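Local coordinates for protein DNA photolyase (PDB 4U63) that probably repairs cyclobutane pyrimidine dimers in UV-damaged DNA with light energy, using a flavin (FAD) and a methenyltetrahydrofolate antenna, at residues W30-L35 against A127-L132; S147-H152 against F302-L307; D320-F325 against S414-I419; K382-F387 against A397-N402. All coordinates share one frame; numbering follows the deposited sequence.

How the contacts relate
Contact 1 closes the first loop from the N terminus. It ties strand 27-31 of the parallel sheet to helix 123-138. Contact 2 opens after contact 1 has closed. It joins the loop that follows the last strand, 142-146, to helix 287-309, and so connects the sheet region to the helical FAD-binding part. Contact 3 comes next and brings together two loops, 320-325 and 414-419, far from contact 1. Contact 4 is nested within the loop that contact 3 closes and pairs helices 380-390 and 398-407 beside the flavin. No loops cross. Contacts 2 and 4 touch: C303 packs on A401, and Y304 on A397.

Contact 1: residues W30-L35 against A127-L132; sequences WFRKDL and ATDKAL
The W30 ring meets helix 123-138 obliquely, through its six-membered part. CZ3 of W30 lies 3.4 Å from CD2 of L132 and 4.0 Å from OD1 of D129. One face of the indole carries the R32 chain, whose CD sits 3.4 Å above the ring plane, over its centre. The edge of the R32 guanidinium faces CZ2 of W30 and the carboxylate of D129. That carboxylate is held end-on: R32 NH1 to D129 OD1 is 2.9 Å, and R32 NH2 to D129 OD2 is 2.8 Å. Both bonds are nearly straight. Both oxygens lie close to the guanidinium plane, although the two flat groups are twisted 33° apart. The R32 chain bends at chi2 (88°) and chi3, which folds its methylenes over W30 and still brings the head to D129. R120 adds a second salt bridge to D129 OD1, so two arginines gather on one carboxylate. N118 O accepts from R32 NH2, and W117 meets both W30 and R32. W30, on the central strand, and R32, in the loop that follows, join the helix between strands 114-118 and 142-146. This is the layered alpha/beta packing of the Rossmann-like N-terminal domain of photolyases.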
# COMPACT_ATOMS: atom_id res chain seq x y z
N TRP A 30 -12.80 17.50 4.04
CA TRP A 30 -13.19 16.12 3.74
C TRP A 30 -11.94 15.24 3.68
O TRP A 30 -11.15 15.37 2.75
CB TRP A 30 -14.01 16.08 2.44
CG TRP A 30 -14.38 14.69 1.99
CD1 TRP A 30 -14.48 13.56 2.77
CD2 TRP A 30 -14.72 14.29 0.66
NE1 TRP A 30 -14.84 12.49 2.01
CE2 TRP A 30 -15.00 12.91 0.71
CE3 TRP A 30 -14.81 14.96 -0.57
CZ2 TRP A 30 -15.37 12.17 -0.43
CZ3 TRP A 30 -15.18 14.22 -1.71
CH2 TRP A 30 -15.46 12.85 -1.63
N PHE A 31 -11.78 14.37 4.69
CA PHE A 31 -10.70 13.38 4.78
C PHE A 31 -11.04 12.10 4.02
O PHE A 31 -12.18 11.61 4.10
CB PHE A 31 -10.45 12.98 6.25
CG PHE A 31 -9.67 13.99 7.05
CD1 PHE A 31 -10.32 15.04 7.69
CD2 PHE A 31 -8.29 13.89 7.17
CE1 PHE A 31 -9.60 15.96 8.44
CE2 PHE A 31 -7.57 14.80 7.92
CZ PHE A 31 -8.23 15.84 8.56
N ARG A 32 -10.05 11.55 3.31
CA ARG A 32 -10.19 10.27 2.60
C ARG A 32 -8.98 9.34 2.94
O ARG A 32 -9.03 8.63 3.94
CB ARG A 32 -10.34 10.50 1.10
CG ARG A 32 -11.63 11.22 0.69
CD ARG A 32 -11.50 12.74 0.68
NE ARG A 32 -10.57 13.21 -0.32
CZ ARG A 32 -10.83 13.30 -1.63
NH1 ARG A 32 -12.03 12.95 -2.11
NH2 ARG A 32 -9.88 13.73 -2.46
N LYS A 33 -7.92 9.36 2.15
CA LYS A 33 -6.71 8.58 2.49
C LYS A 33 -5.59 9.59 2.75
O LYS A 33 -4.54 9.61 2.09
CB LYS A 33 -6.35 7.56 1.42
CG LYS A 33 -7.39 6.45 1.28
CD LYS A 33 -6.97 5.35 0.32
CE LYS A 33 -7.92 4.15 0.43
NZ LYS A 33 -7.69 3.09 -0.58
N ASP A 34 -5.85 10.45 3.73
CA ASP A 34 -4.94 11.52 4.13
C ASP A 34 -5.13 11.74 5.62
O ASP A 34 -5.28 12.86 6.08
CB ASP A 34 -5.28 12.78 3.35
CG ASP A 34 -6.72 13.26 3.59
OD1 ASP A 34 -7.55 12.47 4.09
OD2 ASP A 34 -7.02 14.44 3.29
N LEU A 35 -5.12 10.65 6.38
CA LEU A 35 -5.55 10.68 7.78
C LEU A 35 -4.42 11.12 8.68
O LEU A 35 -3.86 10.34 9.44
CB LEU A 35 -6.13 9.33 8.18
CG LEU A 35 -7.24 8.81 7.24
CD1 LEU A 35 -7.81 7.50 7.77
CD2 LEU A 35 -8.35 9.84 7.07
N ALA A 127 -11.57 11.22 -10.72
CA ALA A 127 -12.75 11.48 -11.54
C ALA A 127 -13.98 11.82 -10.68
O ALA A 127 -14.75 12.72 -11.01
CB ALA A 127 -13.05 10.30 -12.45
N THR A 128 -14.15 11.07 -9.59
CA THR A 128 -15.20 11.35 -8.60
C THR A 128 -15.08 12.78 -8.07
O THR A 128 -16.05 13.52 -8.02
CB THR A 128 -15.13 10.35 -7.44
OG1 THR A 128 -15.44 9.03 -7.93
CG2 THR A 128 -16.09 10.71 -6.33
N ASP A 129 -13.86 13.15 -7.68
CA ASP A 129 -13.57 14.50 -7.20
C ASP A 129 -13.82 15.57 -8.25
O ASP A 129 -14.41 16.61 -7.95
CB ASP A 129 -12.13 14.59 -6.70
CG ASP A 129 -11.88 13.73 -5.49
OD1 ASP A 129 -12.86 13.26 -4.86
OD2 ASP A 129 -10.71 13.51 -5.16
N LYS A 130 -13.37 15.34 -9.48
CA LYS A 130 -13.59 16.31 -10.56
C LYS A 130 -15.08 16.60 -10.77
O LYS A 130 -15.49 17.76 -10.90
CB LYS A 130 -12.94 15.83 -11.87
CG LYS A 130 -13.07 16.82 -13.03
CD LYS A 130 -12.31 16.35 -14.27
CE LYS A 130 -12.36 17.39 -15.38
NZ LYS A 130 -11.82 16.85 -16.67
N ALA A 131 -15.89 15.55 -10.78
CA ALA A 131 -17.33 15.69 -11.02
C ALA A 131 -18.01 16.42 -9.87
O ALA A 131 -18.82 17.33 -10.08
CB ALA A 131 -17.98 14.33 -11.23
N LEU A 132 -17.65 16.04 -8.65
CA LEU A 132 -18.22 16.62 -7.45
C LEU A 132 -17.86 18.10 -7.35
O LEU A 132 -18.73 18.93 -7.04
CB LEU A 132 -17.71 15.87 -6.22
CG LEU A 132 -18.21 16.36 -4.87
CD1 LEU A 132 -19.72 16.26 -4.76
CD2 LEU A 132 -17.53 15.54 -3.80

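Contact 2: residues S147-H152 against F302-L307; sequences SGQLLH and FCYHLL
H152 and H305 meet rim to rim through one nitrogen each. H152 NE2 and H305 ND1 are 3.1 Å apart, and either could be the donor. The bond is bent, at 139°. Each nitrogen lies near the plane of the other ring, but the planes are turned 43° from each other. The ring centroids are 5.2 Å apart, and neither ring lies over the other's face. CG of H152 lies between its backbone N and carbonyl carbon (chi1 90°), which carries the ring across to helix 287-309.

Beside this pair, L150 packs against Y304. Its CD2 comes 3.7 Å from CG of Y304 and makes an off-centre CH-pi contact, 4.1 Å from the ring centroid. L150 CD1 rests 3.8 Å from CB of Y304. Q149 has two conformers; in one, NE2 is 3.3 Å from Y304 OH, but the angle is too poor for a hydrogen bond.

The second shell fixes these groups. E301 takes H152 ND1 and also the backbone N of L151. F171 lies against both imidazoles. Y304 OH is hydrogen-bonded to D395 OD2, and Q149 OE1 accepts from Y121 N. C303, on the same helix turn, touches the FAD.

Both nitrogens of each imidazole are therefore engaged, which should limit ring rotation. H305 NE2 accepts from Y165 N, so a neutral H305 would carry its proton on ND1. This would suggest that H305 ND1 donates to H152 NE2, and H152 ND1 to E301. E301 would probably favour that H152 proton and, if anything, stabilise a protonated ring.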
# COMPACT_ATOMS: atom_id res chain seq x y z
N SER A 147 -2.16 19.24 -3.17
CA SER A 147 -1.13 18.23 -3.33
C SER A 147 -0.69 17.71 -1.97
O SER A 147 -0.99 18.32 -0.94
CB SER A 147 0.08 18.81 -4.07
OG SER A 147 0.71 19.83 -3.31
N GLY A 148 0.02 16.59 -1.98
CA GLY A 148 0.53 15.98 -0.75
C GLY A 148 0.73 14.48 -0.84
O GLY A 148 1.70 13.96 -0.29
N GLN A 149 -0.16 13.78 -1.54
CA GLN A 149 -0.09 12.33 -1.65
C GLN A 149 1.18 11.87 -2.38
O GLN A 149 1.76 10.84 -2.03
CB GLN A 149 -1.32 11.77 -2.37
CG GLN A 149 -1.34 10.24 -2.45
CD GLN A 149 -2.50 9.70 -3.26
OE1 GLN A 149 -3.14 10.43 -3.98
NE2 GLN A 149 -2.77 8.41 -3.13
N LEU A 150 1.59 12.65 -3.40
CA LEU A 150 2.75 12.34 -4.22
C LEU A 150 3.75 13.48 -4.27
O LEU A 150 3.40 14.66 -4.19
CB LEU A 150 2.28 12.05 -5.66
CG LEU A 150 1.29 10.90 -5.88
CD1 LEU A 150 0.85 10.84 -7.33
CD2 LEU A 150 1.90 9.57 -5.46
N LEU A 151 5.02 13.12 -4.42
CA LEU A 151 6.10 14.07 -4.66
C LEU A 151 5.99 14.75 -6.01
O LEU A 151 6.43 15.90 -6.16
CB LEU A 151 7.45 13.35 -4.59
CG LEU A 151 7.83 12.74 -3.25
CD1 LEU A 151 9.11 11.94 -3.40
CD2 LEU A 151 7.98 13.82 -2.20
N HIS A 152 5.43 14.06 -7.00
CA HIS A 152 5.31 14.62 -8.36
C HIS A 152 3.85 14.71 -8.76
O HIS A 152 2.98 14.12 -8.11
CB HIS A 152 6.12 13.77 -9.37
CG HIS A 152 5.35 12.65 -9.99
ND1 HIS A 152 5.01 11.51 -9.30
CD2 HIS A 152 4.86 12.49 -11.24
CE1 HIS A 152 4.34 10.69 -10.09
NE2 HIS A 152 4.24 11.26 -11.27
N PHE A 302 6.41 6.17 -9.20
CA PHE A 302 6.38 5.63 -10.54
C PHE A 302 5.13 4.78 -10.76
O PHE A 302 4.51 4.85 -11.83
CB PHE A 302 7.65 4.82 -10.81
CG PHE A 302 7.81 4.37 -12.23
CD1 PHE A 302 7.73 5.28 -13.28
CD2 PHE A 302 8.10 3.03 -12.52
CE1 PHE A 302 7.89 4.86 -14.60
CE2 PHE A 302 8.27 2.61 -13.83
CZ PHE A 302 8.16 3.53 -14.88
N CYS A 303 4.75 3.99 -9.76
CA CYS A 303 3.52 3.19 -9.86
C CYS A 303 2.29 4.08 -10.09
O CYS A 303 1.43 3.76 -10.93
CB CYS A 303 3.34 2.32 -8.62
SG CYS A 303 4.55 0.98 -8.49
N TYR A 304 2.22 5.20 -9.37
CA TYR A 304 1.14 6.18 -9.56
C TYR A 304 1.21 6.85 -10.94
O TYR A 304 0.17 7.13 -11.54
CB TYR A 304 1.10 7.21 -8.43
CG TYR A 304 0.30 6.72 -7.24
CD1 TYR A 304 -1.07 6.95 -7.18
CD2 TYR A 304 0.89 6.02 -6.20
CE1 TYR A 304 -1.82 6.50 -6.11
CE2 TYR A 304 0.14 5.57 -5.13
CZ TYR A 304 -1.21 5.82 -5.09
OH TYR A 304 -1.98 5.39 -4.05
N HIS A 305 2.42 7.10 -11.43
CA HIS A 305 2.61 7.65 -12.79
C HIS A 305 2.01 6.72 -13.84
O HIS A 305 1.28 7.15 -14.74
CB HIS A 305 4.10 7.86 -13.06
CG HIS A 305 4.38 8.75 -14.21
ND1 HIS A 305 4.28 10.12 -14.13
CD2 HIS A 305 4.74 8.48 -15.48
CE1 HIS A 305 4.56 10.65 -15.30
NE2 HIS A 305 4.86 9.68 -16.13
N LEU A 306 2.33 5.44 -13.71
CA LEU A 306 1.84 4.42 -14.63
C LEU A 306 0.32 4.26 -14.54
O LEU A 306 -0.35 4.14 -15.57
CB LEU A 306 2.53 3.07 -14.36
CG LEU A 306 4.04 3.01 -14.65
CD1 LEU A 306 4.54 1.62 -14.34
CD2 LEU A 306 4.39 3.39 -16.08
N LEU A 307 -0.22 4.28 -13.33
CA LEU A 307 -1.68 4.21 -13.15
C LEU A 307 -2.40 5.40 -13.78
O LEU A 307 -3.45 5.24 -14.43
CB LEU A 307 -2.05 4.09 -11.67
CG LEU A 307 -3.54 3.95 -11.36
CD1 LEU A 307 -4.10 2.64 -11.92
CD2 LEU A 307 -3.78 4.04 -9.87

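Contact 3: residues D320-F325 against S414-I419; sequences DSFDAF and SPFFRI
F325 and F416 form the tight part of this contact. CZ of F325 lies 3.5 Å from CZ of F416. CE2 of F325 stands 3.8 Å above one face of the F416 ring, offset toward the rim. The rings lean obliquely on each other, with planes inclined at 53° and centroids 5.1 Å apart. The two side chains approach from opposite directions. In F416, CG is anti to the backbone N (chi1 -168°), which extends the ring toward F325.

The looser side is held by F322. Its CE1 comes only to 4.1 Å from CD1 of F416, and the rings meet obliquely. F322 is partly exposed and touches a crystal neighbour, whereas F325 and F416 are buried. CD2 of F325 lies at the edge of the F322 ring, in its plane. A type I turn from F322 to F325 brings these two aromatics to the same partner. A second type I turn, from P415 to R418, carries F416.

The contact joins the loop after helix 287-309 to the loop after helix 398-407, within the helical FAD-binding domain. The F416 side chain is about 14 Å from the FAD. Helix 480-495 supports the tight side: A490 and V494 touch F325, and Y491 meets the F416 ring. K374 forms a cation-pi contact with F416. The contact is wholly apolar, made by three phenyl rings. It should depend on shape and burial, while K374 supplies polar ties to the loop 414-419 through the carbonyl oxygens of F416 and R418.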
# COMPACT_ATOMS: atom_id res chain seq x y z
N ASP A 320 -0.81 -5.87 -24.54
CA ASP A 320 -1.98 -6.63 -25.00
C ASP A 320 -1.64 -7.94 -25.72
O ASP A 320 -2.54 -8.72 -26.00
CB ASP A 320 -2.94 -5.76 -25.85
CG ASP A 320 -2.32 -5.26 -27.15
OD1 ASP A 320 -1.20 -5.67 -27.51
OD2 ASP A 320 -2.98 -4.44 -27.82
N SER A 321 -0.36 -8.18 -26.01
CA SER A 321 0.08 -9.47 -26.54
C SER A 321 -0.24 -10.61 -25.57
O SER A 321 -0.36 -11.75 -25.98
CB SER A 321 1.57 -9.48 -26.86
OG SER A 321 1.87 -8.62 -27.94
N PHE A 322 -0.37 -10.29 -24.28
CA PHE A 322 -0.74 -11.29 -23.27
C PHE A 322 -2.23 -11.57 -23.15
O PHE A 322 -2.63 -12.44 -22.38
CB PHE A 322 -0.19 -10.90 -21.90
CG PHE A 322 1.28 -11.13 -21.76
CD1 PHE A 322 1.78 -12.43 -21.67
CD2 PHE A 322 2.17 -10.07 -21.70
CE1 PHE A 322 3.14 -12.65 -21.54
CE2 PHE A 322 3.54 -10.29 -21.57
CZ PHE A 322 4.02 -11.58 -21.49
N ASP A 323 -3.07 -10.86 -23.90
CA ASP A 323 -4.52 -11.00 -23.75
C ASP A 323 -5.01 -12.41 -24.04
O ASP A 323 -5.93 -12.89 -23.38
CB ASP A 323 -5.27 -10.03 -24.67
CG ASP A 323 -5.23 -8.61 -24.18
OD1 ASP A 323 -4.61 -8.33 -23.13
OD2 ASP A 323 -5.83 -7.76 -24.85
N ALA A 324 -4.38 -13.06 -25.00
CA ALA A 324 -4.78 -14.41 -25.39
C ALA A 324 -4.09 -15.51 -24.58
O ALA A 324 -4.28 -16.68 -24.88
CB ALA A 324 -4.54 -14.61 -26.87
N PHE A 325 -3.31 -15.14 -23.56
CA PHE A 325 -2.63 -16.13 -22.73
C PHE A 325 -3.66 -17.06 -22.10
O PHE A 325 -4.69 -16.59 -21.60
CB PHE A 325 -1.80 -15.44 -21.64
CG PHE A 325 -0.72 -16.30 -21.10
CD1 PHE A 325 -0.98 -17.21 -20.10
CD2 PHE A 325 0.57 -16.20 -21.60
CE1 PHE A 325 0.04 -18.01 -19.59
CE2 PHE A 325 1.59 -16.99 -21.10
CZ PHE A 325 1.32 -17.90 -20.10
N SER A 414 10.42 -8.18 -15.92
CA SER A 414 11.27 -9.30 -16.24
C SER A 414 10.56 -10.04 -17.38
O SER A 414 9.34 -10.23 -17.31
CB SER A 414 11.45 -10.21 -15.03
OG SER A 414 12.28 -11.31 -15.34
N PRO A 415 11.30 -10.46 -18.43
CA PRO A 415 10.65 -11.23 -19.51
C PRO A 415 9.96 -12.47 -18.96
O PRO A 415 10.43 -13.05 -17.98
CB PRO A 415 11.82 -11.60 -20.42
CG PRO A 415 12.88 -10.60 -20.13
CD PRO A 415 12.74 -10.27 -18.68
N PHE A 416 8.85 -12.87 -19.58
CA PHE A 416 8.08 -14.01 -19.08
C PHE A 416 8.92 -15.29 -18.99
O PHE A 416 8.78 -16.06 -18.04
CB PHE A 416 6.87 -14.29 -19.97
CG PHE A 416 5.90 -15.25 -19.35
CD1 PHE A 416 4.89 -14.79 -18.52
CD2 PHE A 416 6.01 -16.61 -19.58
CE1 PHE A 416 4.00 -15.67 -17.93
CE2 PHE A 416 5.12 -17.50 -19.01
CZ PHE A 416 4.11 -17.03 -18.18
N PHE A 417 9.78 -15.49 -19.99
CA PHE A 417 10.63 -16.68 -20.07
C PHE A 417 11.69 -16.80 -18.97
O PHE A 417 12.27 -17.87 -18.81
CB PHE A 417 11.28 -16.81 -21.46
CG PHE A 417 12.16 -15.65 -21.86
CD1 PHE A 417 13.43 -15.49 -21.30
CD2 PHE A 417 11.73 -14.73 -22.82
CE1 PHE A 417 14.24 -14.42 -21.68
CE2 PHE A 417 12.54 -13.67 -23.20
CZ PHE A 417 13.80 -13.51 -22.63
N ARG A 418 11.96 -15.72 -18.24
CA ARG A 418 12.83 -15.80 -17.05
C ARG A 418 12.04 -16.38 -15.89
O ARG A 418 11.21 -15.69 -15.29
CB ARG A 418 13.35 -14.43 -16.64
CG ARG A 418 14.57 -13.97 -17.39
CD ARG A 418 15.18 -12.78 -16.68
NE ARG A 418 16.33 -12.28 -17.42
CZ ARG A 418 17.55 -12.81 -17.37
NH1 ARG A 418 17.82 -13.86 -16.60
NH2 ARG A 418 18.52 -12.27 -18.10
N ILE A 419 12.30 -17.65 -15.57
CA ILE A 419 11.59 -18.37 -14.51
C ILE A 419 12.60 -19.00 -13.57
O ILE A 419 13.23 -20.00 -13.92
CB ILE A 419 10.72 -19.50 -15.08
CG1 ILE A 419 9.75 -18.97 -16.13
CG2 ILE A 419 9.97 -20.21 -13.95
CD1 ILE A 419 9.09 -20.07 -16.92

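Contact 4: residues K382-F387 against A397-N402; sequences KGEKWF and ASNAAN. With FAD (flavin-adenine dinucleotide), chain C.
N399 ND2 donates to two oxygens of E384. The bond to the backbone O of E384 is 3.1 Å and bent at 142°. E384 O lies near the plane of the N399 amide, while the donor is tilted from the carbonyl plane. The bond to E384 OE2 is 3.3 Å and weak, and it applies to one of two conformers of E384. OE1 of E384 has a firmer partner, the salt bridge to R388. CG of N399 is anti to its backbone N (chi1 -164°), which directs the amide across to helix 380-390. The two helix segments run nearly antiparallel.

The other end of the amide faces the flavin. N399 OD1 lies 3.3 Å from FAD N5. It also sits at the edge of the F387 ring, 3.5 Å from CD2 of F387, with ring and amide planes only 9° apart. FAD C6 is at the same ring's edge.

One turn on, N402 ND2 donates to FAD N1A (3.0 Å) and to S398 O (2.7 Å). N402 OD1 accepts from FAD N6A.

The bond to the backbone O of E384 probably sets the rotation of the N399 amide and leaves OD1 turned to N5. An asparagine at N5 is a known photolyase feature. Here it would probably help tune the flavin's protonation and redox state.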
# COMPACT_ATOMS: atom_id res chain seq x y z
N LYS A 382 -6.00 -12.69 -10.15
CA LYS A 382 -6.44 -13.41 -8.95
C LYS A 382 -5.49 -13.16 -7.78
O LYS A 382 -5.94 -12.97 -6.65
CB LYS A 382 -6.58 -14.90 -9.23
CG LYS A 382 -7.74 -15.22 -10.16
CD LYS A 382 -7.70 -16.64 -10.67
CE LYS A 382 -7.96 -17.68 -9.59
NZ LYS A 382 -9.33 -17.58 -9.02
N GLY A 383 -4.19 -13.15 -8.05
CA GLY A 383 -3.20 -12.82 -7.03
C GLY A 383 -3.34 -11.38 -6.55
O GLY A 383 -3.26 -11.09 -5.36
N GLU A 384 -3.52 -10.47 -7.51
CA GLU A 384 -3.75 -9.06 -7.22
C GLU A 384 -4.94 -8.88 -6.26
O GLU A 384 -4.85 -8.14 -5.27
CB GLU A 384 -3.98 -8.29 -8.54
CG GLU A 384 -3.91 -6.77 -8.43
CD GLU A 384 -5.21 -6.09 -8.02
OE1 GLU A 384 -6.29 -6.70 -8.09
OE2 GLU A 384 -5.14 -4.91 -7.63
N LYS A 385 -6.05 -9.57 -6.56
CA LYS A 385 -7.25 -9.50 -5.72
C LYS A 385 -7.00 -10.07 -4.32
O LYS A 385 -7.48 -9.52 -3.35
CB LYS A 385 -8.43 -10.22 -6.37
CG LYS A 385 -8.98 -9.49 -7.57
CD LYS A 385 -10.25 -10.12 -8.12
CE LYS A 385 -10.70 -9.43 -9.40
NZ LYS A 385 -9.69 -9.47 -10.49
N TRP A 386 -6.25 -11.16 -4.23
CA TRP A 386 -5.93 -11.76 -2.93
C TRP A 386 -5.13 -10.76 -2.09
O TRP A 386 -5.44 -10.53 -0.92
CB TRP A 386 -5.14 -13.07 -3.07
CG TRP A 386 -4.79 -13.66 -1.72
CD1 TRP A 386 -3.55 -13.66 -1.11
CD2 TRP A 386 -5.68 -14.30 -0.81
NE1 TRP A 386 -3.63 -14.27 0.12
CE2 TRP A 386 -4.92 -14.67 0.33
CE3 TRP A 386 -7.04 -14.60 -0.84
CZ2 TRP A 386 -5.49 -15.34 1.43
CZ3 TRP A 386 -7.61 -15.27 0.26
CH2 TRP A 386 -6.83 -15.62 1.37
N PHE A 387 -4.13 -10.14 -2.71
CA PHE A 387 -3.32 -9.11 -2.04
C PHE A 387 -4.17 -7.92 -1.60
O PHE A 387 -3.96 -7.38 -0.53
CB PHE A 387 -2.18 -8.63 -2.96
CG PHE A 387 -0.92 -9.46 -2.89
CD1 PHE A 387 -0.93 -10.81 -2.53
CD2 PHE A 387 0.30 -8.88 -3.20
CE1 PHE A 387 0.24 -11.55 -2.48
CE2 PHE A 387 1.48 -9.62 -3.15
CZ PHE A 387 1.45 -10.95 -2.80
N ALA A 397 -2.25 1.62 -7.18
CA ALA A 397 -1.18 1.78 -8.15
C ALA A 397 -0.09 0.73 -7.93
O ALA A 397 0.29 0.03 -8.85
CB ALA A 397 -0.61 3.16 -8.04
N SER A 398 0.40 0.62 -6.70
CA SER A 398 1.57 -0.24 -6.46
C SER A 398 1.29 -1.72 -6.58
O SER A 398 2.12 -2.47 -7.08
CB SER A 398 2.20 0.06 -5.11
OG SER A 398 2.57 1.42 -5.03
N ASN A 399 0.12 -2.16 -6.13
CA ASN A 399 -0.24 -3.57 -6.24
C ASN A 399 -0.34 -3.97 -7.72
O ASN A 399 0.37 -4.87 -8.18
CB ASN A 399 -1.54 -3.83 -5.48
CG ASN A 399 -1.78 -5.30 -5.20
OD1 ASN A 399 -0.85 -6.08 -5.02
ND2 ASN A 399 -3.05 -5.68 -5.16
N ALA A 400 -1.19 -3.28 -8.46
CA ALA A 400 -1.37 -3.54 -9.89
C ALA A 400 -0.06 -3.48 -10.68
O ALA A 400 0.24 -4.37 -11.46
CB ALA A 400 -2.37 -2.56 -10.49
N ALA A 401 0.70 -2.41 -10.46
CA ALA A 401 1.96 -2.22 -11.20
C ALA A 401 2.92 -3.37 -10.96
O ALA A 401 3.51 -3.91 -11.89
CB ALA A 401 2.62 -0.91 -10.82
N ASN A 402 3.11 -3.74 -9.70
CA ASN A 402 4.05 -4.80 -9.37
C ASN A 402 3.62 -6.16 -9.91
O ASN A 402 4.44 -6.91 -10.42
CB ASN A 402 4.35 -4.84 -7.87
CG ASN A 402 5.34 -3.76 -7.45
OD1 ASN A 402 6.54 -3.93 -7.61
ND2 ASN A 402 4.83 -2.65 -6.93
PA FAD C . 10.73 -0.01 2.25
O1A FAD C . 11.78 -0.89 1.67
O2A FAD C . 10.97 0.61 3.59
O5B FAD C . 10.41 1.10 1.14
C5B FAD C . 9.89 2.39 1.47
C4B FAD C . 8.61 2.71 0.71
O4B FAD C . 8.83 2.70 -0.70
C3B FAD C . 7.51 1.71 0.95
O3B FAD C . 6.83 1.94 2.19
C2B FAD C . 6.64 1.91 -0.28
O2B FAD C . 5.77 3.03 -0.13
C1B FAD C . 7.65 2.21 -1.36
N9A FAD C . 8.04 1.04 -2.16
C8A FAD C . 9.07 0.22 -1.91
N7A FAD C . 9.18 -0.74 -2.86
C5A FAD C . 8.20 -0.52 -3.76
C6A FAD C . 7.76 -1.17 -5.00
N6A FAD C . 8.41 -2.26 -5.46
N1A FAD C . 6.69 -0.64 -5.63
C2A FAD C . 6.03 0.45 -5.15
N3A FAD C . 6.40 1.09 -4.02
C4A FAD C . 7.45 0.65 -3.30
N1 FAD C . 3.52 -1.76 -2.12
C2 FAD C . 2.48 -1.06 -1.59
O2 FAD C . 2.76 0.00 -0.99
N3 FAD C . 1.20 -1.48 -1.72
C4 FAD C . 0.87 -2.62 -2.37
O4 FAD C . -0.32 -3.00 -2.50
C4X FAD C . 1.96 -3.44 -2.96
N5 FAD C . 1.73 -4.61 -3.61
C5X FAD C . 2.77 -5.32 -4.16
C6 FAD C . 2.54 -6.50 -4.85
C7 FAD C . 3.60 -7.24 -5.40
C7M FAD C . 3.33 -8.52 -6.15
C8 FAD C . 4.99 -6.76 -5.24
C8M FAD C . 6.17 -7.51 -5.82
C9 FAD C . 5.22 -5.60 -4.56
C9A FAD C . 4.18 -4.84 -4.01
N10 FAD C . 4.43 -3.63 -3.29
C10 FAD C . 3.34 -2.92 -2.77
C1' FAD C . 5.78 -3.06 -3.16
C2' FAD C . 6.63 -3.41 -1.96
O2' FAD C . 6.73 -4.84 -1.85
C3' FAD C . 6.11 -2.79 -0.68
O3' FAD C . 5.95 -1.38 -0.83
C4' FAD C . 7.09 -3.09 0.45
O4' FAD C . 7.07 -4.48 0.74
C5' FAD C . 6.70 -2.30 1.68
O5' FAD C . 7.59 -2.54 2.78
P FAD C . 8.38 -1.30 3.43
O1P FAD C . 9.16 -1.80 4.59
O2P FAD C . 7.43 -0.17 3.72
O3P FAD C . 9.36 -0.87 2.23
O HOH W 1 -4.03 -2.41 -7.46